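Calcium uptake protein 2, mitochondrial (Homo sapiens, PDB 6LB7) binds calcium through EF-hands in mitochondria and, in complex with calcium uptake protein 1, probably regulates the mitochondrial calcium uniporter. Local coordinates at residues 116-121 with 158-163; 101-105 with 171-177. Numbering follows the deposited sequence.

Contact 1 (116-121 with 158-163); sequences IEKREF and LQMRFF. With CA (calcium ion), chain F.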
# COMPACT_ATOMS: atom_id res chain seq x y z
N ILE B 116 11.55 -22.28 1.78
CA ILE B 116 12.64 -21.38 2.07
C ILE B 116 13.80 -22.19 2.58
O ILE B 116 13.66 -23.02 3.49
CB ILE B 116 12.22 -20.31 3.09
CG1 ILE B 116 11.19 -19.37 2.45
CG2 ILE B 116 13.47 -19.56 3.55
CD1 ILE B 116 10.59 -18.42 3.46
N GLU B 117 14.96 -21.99 1.98
CA GLU B 117 16.14 -22.69 2.41
C GLU B 117 17.07 -21.73 3.13
O GLU B 117 16.97 -20.51 2.97
CB GLU B 117 16.82 -23.35 1.21
CG GLU B 117 15.77 -24.09 0.39
CD GLU B 117 16.33 -25.16 -0.52
OE1 GLU B 117 17.52 -25.53 -0.38
OE2 GLU B 117 15.57 -25.64 -1.38
N LYS B 118 17.94 -22.30 3.97
CA LYS B 118 18.84 -21.47 4.76
C LYS B 118 19.52 -20.42 3.89
O LYS B 118 19.65 -19.26 4.29
CB LYS B 118 19.88 -22.34 5.47
CG LYS B 118 20.75 -21.57 6.47
CD LYS B 118 21.59 -22.51 7.33
CE LYS B 118 22.48 -21.72 8.29
NZ LYS B 118 23.21 -22.60 9.24
N ARG B 119 19.91 -20.80 2.67
CA ARG B 119 20.60 -19.88 1.76
C ARG B 119 19.71 -18.70 1.39
O ARG B 119 20.19 -17.57 1.24
CB ARG B 119 21.05 -20.63 0.50
CG ARG B 119 21.17 -19.75 -0.74
CD ARG B 119 21.44 -20.58 -2.02
NE ARG B 119 20.45 -21.63 -2.21
CZ ARG B 119 20.63 -22.90 -1.88
NH1 ARG B 119 21.77 -23.29 -1.33
NH2 ARG B 119 19.67 -23.80 -2.08
N GLU B 120 18.41 -18.94 1.22
CA GLU B 120 17.49 -17.86 0.92
C GLU B 120 17.25 -16.97 2.14
O GLU B 120 17.12 -15.75 2.00
CB GLU B 120 16.17 -18.43 0.42
CG GLU B 120 16.32 -19.10 -0.96
CD GLU B 120 15.06 -19.83 -1.36
OE1 GLU B 120 14.47 -20.51 -0.50
OE2 GLU B 120 14.67 -19.71 -2.54
N PHE B 121 17.17 -17.56 3.33
CA PHE B 121 17.00 -16.75 4.54
C PHE B 121 18.23 -15.88 4.76
O PHE B 121 18.12 -14.77 5.28
CB PHE B 121 16.76 -17.66 5.74
CG PHE B 121 16.22 -16.96 6.95
CD1 PHE B 121 14.94 -16.43 6.95
CD2 PHE B 121 17.00 -16.86 8.11
CE1 PHE B 121 14.43 -15.80 8.09
CE2 PHE B 121 16.50 -16.23 9.24
CZ PHE B 121 15.22 -15.70 9.24
N LEU B 158 16.49 -18.99 15.33
CA LEU B 158 15.60 -19.10 14.16
C LEU B 158 16.20 -20.02 13.09
O LEU B 158 15.48 -20.82 12.48
CB LEU B 158 15.32 -17.72 13.58
CG LEU B 158 14.37 -16.78 14.33
CD1 LEU B 158 13.96 -15.62 13.44
CD2 LEU B 158 13.12 -17.53 14.87
N GLN B 159 17.49 -19.91 12.83
CA GLN B 159 18.07 -20.78 11.81
C GLN B 159 17.97 -22.25 12.22
O GLN B 159 17.72 -23.12 11.39
CB GLN B 159 19.51 -20.37 11.52
CG GLN B 159 19.62 -19.00 10.89
CD GLN B 159 21.03 -18.67 10.50
OE1 GLN B 159 21.40 -18.80 9.34
NE2 GLN B 159 21.83 -18.25 11.47
N MET B 160 18.14 -22.53 13.52
CA MET B 160 17.92 -23.88 14.03
C MET B 160 16.48 -24.34 13.83
O MET B 160 16.22 -25.43 13.32
CB MET B 160 18.25 -23.94 15.52
CG MET B 160 19.67 -23.65 15.87
SD MET B 160 20.66 -25.11 15.53
CE MET B 160 19.49 -26.40 15.96
N ARG B 161 15.53 -23.52 14.29
CA ARG B 161 14.12 -23.87 14.21
C ARG B 161 13.69 -24.10 12.76
O ARG B 161 12.93 -25.03 12.46
CB ARG B 161 13.29 -22.77 14.86
CG ARG B 161 11.85 -22.72 14.54
CD ARG B 161 11.07 -23.84 15.10
NE ARG B 161 9.96 -23.44 15.69
CZ ARG B 161 8.87 -23.74 15.31
NH1 ARG B 161 8.73 -24.44 14.33
NH2 ARG B 161 7.91 -23.33 15.90
N PHE B 162 14.19 -23.28 11.84
CA PHE B 162 13.75 -23.34 10.45
C PHE B 162 14.53 -24.35 9.63
O PHE B 162 13.94 -25.04 8.78
CB PHE B 162 13.86 -21.95 9.80
CG PHE B 162 12.91 -20.91 10.38
CD1 PHE B 162 11.74 -21.30 11.02
CD2 PHE B 162 13.20 -19.55 10.29
CE1 PHE B 162 10.87 -20.35 11.57
CE2 PHE B 162 12.33 -18.59 10.84
CZ PHE B 162 11.16 -18.99 11.48
N PHE B 163 15.84 -24.47 9.85
CA PHE B 163 16.69 -25.22 8.93
C PHE B 163 17.58 -26.30 9.55
O PHE B 163 18.32 -26.95 8.81
CB PHE B 163 17.58 -24.24 8.14
CG PHE B 163 16.85 -23.01 7.67
CD1 PHE B 163 17.23 -21.75 8.10
CD2 PHE B 163 15.76 -23.12 6.81
CE1 PHE B 163 16.55 -20.61 7.66
CE2 PHE B 163 15.07 -21.98 6.39
CZ PHE B 163 15.46 -20.73 6.81
CA CA F . 13.28 -21.65 -2.19
O HOH W 1 19.86 -17.96 7.01
O HOH W 2 15.35 -23.25 -2.27
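A buried aromatic contact joins the exiting helix of a calcium-loaded EF-hand, 118-129, to helix 157-163, probably the first helix of the paired second hand. Phe163 gives the largest single share, 106 Å² of the 358 Å² buried. Its ring lies flat beneath the turn where the exiting helix starts: Lys118 CA stands 3.7 Å from the ring centroid, almost on the normal, a CH-pi contact, while the edge of the ring meets the backbone at Ile116 O, 3.4 Å from Phe163 CE2. One turn further on, Phe121 fits as a knob among Leu158, Gln159, Phe162 and Phe163. Phe162 points its edge at the Phe121 face (centroids 5.9 Å apart, planes at 82°), and Phe121 CB rests 3.5 Å from Phe163 CZ. No direct hydrogen bond crosses; at the border a water donates to both Lys118 O and Gln159 OE1, whereas Gln159 NE2 is held by the backbone of Ile154. On the calcium side, Glu120 gives the ion two oxygens, OE1 and OE2, each at 2.4 Å, and OE1 also accepts the Glu117 N hydrogen bond (2.9 Å) at the helix start. Calcium ligand and core residue, Glu120 and Phe121, thus adjoin on one helix start.

Contact 2 (101-105 with 171-177); sequences FHVAF and LHYKEFR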
# COMPACT_ATOMS: atom_id res chain seq x y z
N PHE B 101 1.56 -12.51 5.37
CA PHE B 101 2.48 -13.61 5.66
C PHE B 101 2.92 -14.31 4.38
O PHE B 101 4.10 -14.63 4.23
CB PHE B 101 1.85 -14.63 6.61
CG PHE B 101 1.60 -14.09 8.00
CD1 PHE B 101 2.11 -12.86 8.39
CD2 PHE B 101 0.84 -14.82 8.91
CE1 PHE B 101 1.86 -12.35 9.66
CE2 PHE B 101 0.60 -14.32 10.19
CZ PHE B 101 1.10 -13.08 10.56
N HIS B 102 1.99 -14.57 3.45
CA HIS B 102 2.37 -15.30 2.25
C HIS B 102 3.29 -14.46 1.37
O HIS B 102 4.24 -14.97 0.75
CB HIS B 102 1.13 -15.75 1.46
CG HIS B 102 1.42 -16.79 0.43
ND1 HIS B 102 1.13 -16.62 -0.91
CD2 HIS B 102 2.03 -18.00 0.52
CE1 HIS B 102 1.52 -17.68 -1.59
NE2 HIS B 102 2.07 -18.53 -0.74
N VAL B 103 3.02 -13.16 1.31
CA VAL B 103 3.90 -12.20 0.64
C VAL B 103 5.31 -12.27 1.23
O VAL B 103 6.30 -12.34 0.49
CB VAL B 103 3.32 -10.78 0.78
CG1 VAL B 103 4.35 -9.73 0.42
CG2 VAL B 103 2.05 -10.66 -0.07
N ALA B 104 5.42 -12.24 2.56
CA ALA B 104 6.75 -12.32 3.17
C ALA B 104 7.43 -13.64 2.81
O ALA B 104 8.64 -13.67 2.56
CB ALA B 104 6.65 -12.18 4.69
N PHE B 105 6.66 -14.73 2.80
CA PHE B 105 7.22 -16.03 2.44
C PHE B 105 7.74 -16.01 1.01
O PHE B 105 8.88 -16.41 0.73
CB PHE B 105 6.15 -17.12 2.63
CG PHE B 105 6.61 -18.51 2.26
CD1 PHE B 105 7.29 -19.30 3.18
CD2 PHE B 105 6.36 -19.03 0.99
CE1 PHE B 105 7.72 -20.58 2.84
CE2 PHE B 105 6.77 -20.31 0.64
CZ PHE B 105 7.46 -21.09 1.57
N LEU B 171 11.96 -24.95 4.92
CA LEU B 171 10.79 -24.39 5.60
C LEU B 171 9.66 -24.21 4.58
O LEU B 171 9.76 -23.39 3.66
CB LEU B 171 11.14 -23.07 6.29
CG LEU B 171 10.05 -22.30 7.04
CD1 LEU B 171 9.50 -23.15 8.17
CD2 LEU B 171 10.60 -20.98 7.59
N HIS B 172 8.58 -24.96 4.75
CA HIS B 172 7.42 -24.85 3.88
C HIS B 172 6.50 -23.75 4.39
O HIS B 172 6.65 -23.25 5.51
CB HIS B 172 6.68 -26.19 3.81
CG HIS B 172 7.52 -27.29 3.24
ND1 HIS B 172 7.34 -27.77 1.96
CD2 HIS B 172 8.57 -27.97 3.76
CE1 HIS B 172 8.23 -28.72 1.73
NE2 HIS B 172 8.99 -28.86 2.80
N TYR B 173 5.54 -23.35 3.55
CA TYR B 173 4.74 -22.19 3.92
C TYR B 173 3.92 -22.45 5.18
O TYR B 173 3.75 -21.55 6.01
CB TYR B 173 3.81 -21.77 2.79
CG TYR B 173 2.97 -20.60 3.22
CD1 TYR B 173 3.58 -19.42 3.67
CD2 TYR B 173 1.57 -20.67 3.23
CE1 TYR B 173 2.82 -18.34 4.10
CE2 TYR B 173 0.81 -19.61 3.65
CZ TYR B 173 1.44 -18.43 4.09
OH TYR B 173 0.69 -17.37 4.50
N LYS B 174 3.41 -23.67 5.35
CA LYS B 174 2.49 -23.85 6.47
C LYS B 174 3.23 -23.79 7.81
O LYS B 174 2.67 -23.29 8.78
CB LYS B 174 1.68 -25.13 6.31
CG LYS B 174 2.23 -26.38 6.92
CD LYS B 174 1.28 -27.55 6.64
CE LYS B 174 1.82 -28.86 7.18
NZ LYS B 174 1.03 -30.06 6.78
N GLU B 175 4.49 -24.23 7.86
CA GLU B 175 5.13 -23.98 9.14
C GLU B 175 5.66 -22.55 9.23
O GLU B 175 5.68 -21.96 10.31
CB GLU B 175 6.30 -24.94 9.39
CG GLU B 175 6.02 -26.36 9.63
CD GLU B 175 5.09 -26.99 8.64
OE1 GLU B 175 4.10 -27.42 9.01
OE2 GLU B 175 5.34 -27.04 7.50
N PHE B 176 5.94 -21.84 8.13
CA PHE B 176 6.26 -20.41 8.20
C PHE B 176 5.05 -19.62 8.70
O PHE B 176 5.17 -18.82 9.62
CB PHE B 176 6.70 -19.92 6.82
CG PHE B 176 6.99 -18.43 6.72
CD1 PHE B 176 8.28 -17.94 6.82
CD2 PHE B 176 5.96 -17.52 6.47
CE1 PHE B 176 8.56 -16.58 6.68
CE2 PHE B 176 6.23 -16.14 6.33
CZ PHE B 176 7.53 -15.68 6.44
N ARG B 177 3.88 -19.86 8.10
CA ARG B 177 2.66 -19.16 8.48
C ARG B 177 2.31 -19.38 9.95
O ARG B 177 1.92 -18.45 10.65
CB ARG B 177 1.49 -19.61 7.60
CG ARG B 177 0.14 -19.06 8.04
CD ARG B 177 -1.05 -19.59 7.21
NE ARG B 177 -1.00 -21.04 7.04
CZ ARG B 177 -1.39 -21.92 7.95
NH1 ARG B 177 -1.89 -21.51 9.12
NH2 ARG B 177 -1.30 -23.22 7.70
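Phe105 lays one ring face against Tyr173, whose CD1 comes within 3.5 Å of Phe105 CG and whose CB sits 3.9 Å from the Phe105 centroid. The edge of the same phenylalanine is turned to the face of Phe176, with centroids 5.4 Å apart. Tyr173 in turn offers its own face to the edge of His102 (4.6 Å between centroids), so that four rings follow one another in a chain of edge-to-face pairs. Phe101 O touches Phe176 CE2 at 3.4 Å, and Ala104 CB reaches Phe176 CZ at 4.0 Å. Tyr173 OH lies 3.3 Å from His102 N, but the angle is too poor for a hydrogen bond; packing does the work. The axes of the short helices 101-105 and 173-177 pass 10.1 Å apart, with N-to-C directions at 123°, and Val103, on the far side, packs on the chain of calcium uptake protein 1. This is consistent with a paired EF-hand lobe, the entering helix of one hand packing on the exiting helix of the other.

Overall arrangement
From the N terminus, the chain runs through helix 99-108, the calcium-binding loop and helix 118-129, crosses an unmodelled region, and returns through helix 157-163 to strand 171-172 and helix 173-196. Contact 2 closes the longer loop, with 65 residues between its segments; contact 1 closes a shorter one of 36 residues wholly within it. Their centres are 12 Å apart, and they meet at the two-stranded antiparallel sheet, where Ile116 N lies 2.8 Å from Leu171 O, a probable hydrogen bond. Ile116 also packs on Phe105, and Leu171 on Phe162 and Phe163. The contacts are consistent with an EF-hand pair sharing one core: each joins a helix of the first hand to one of the probable second.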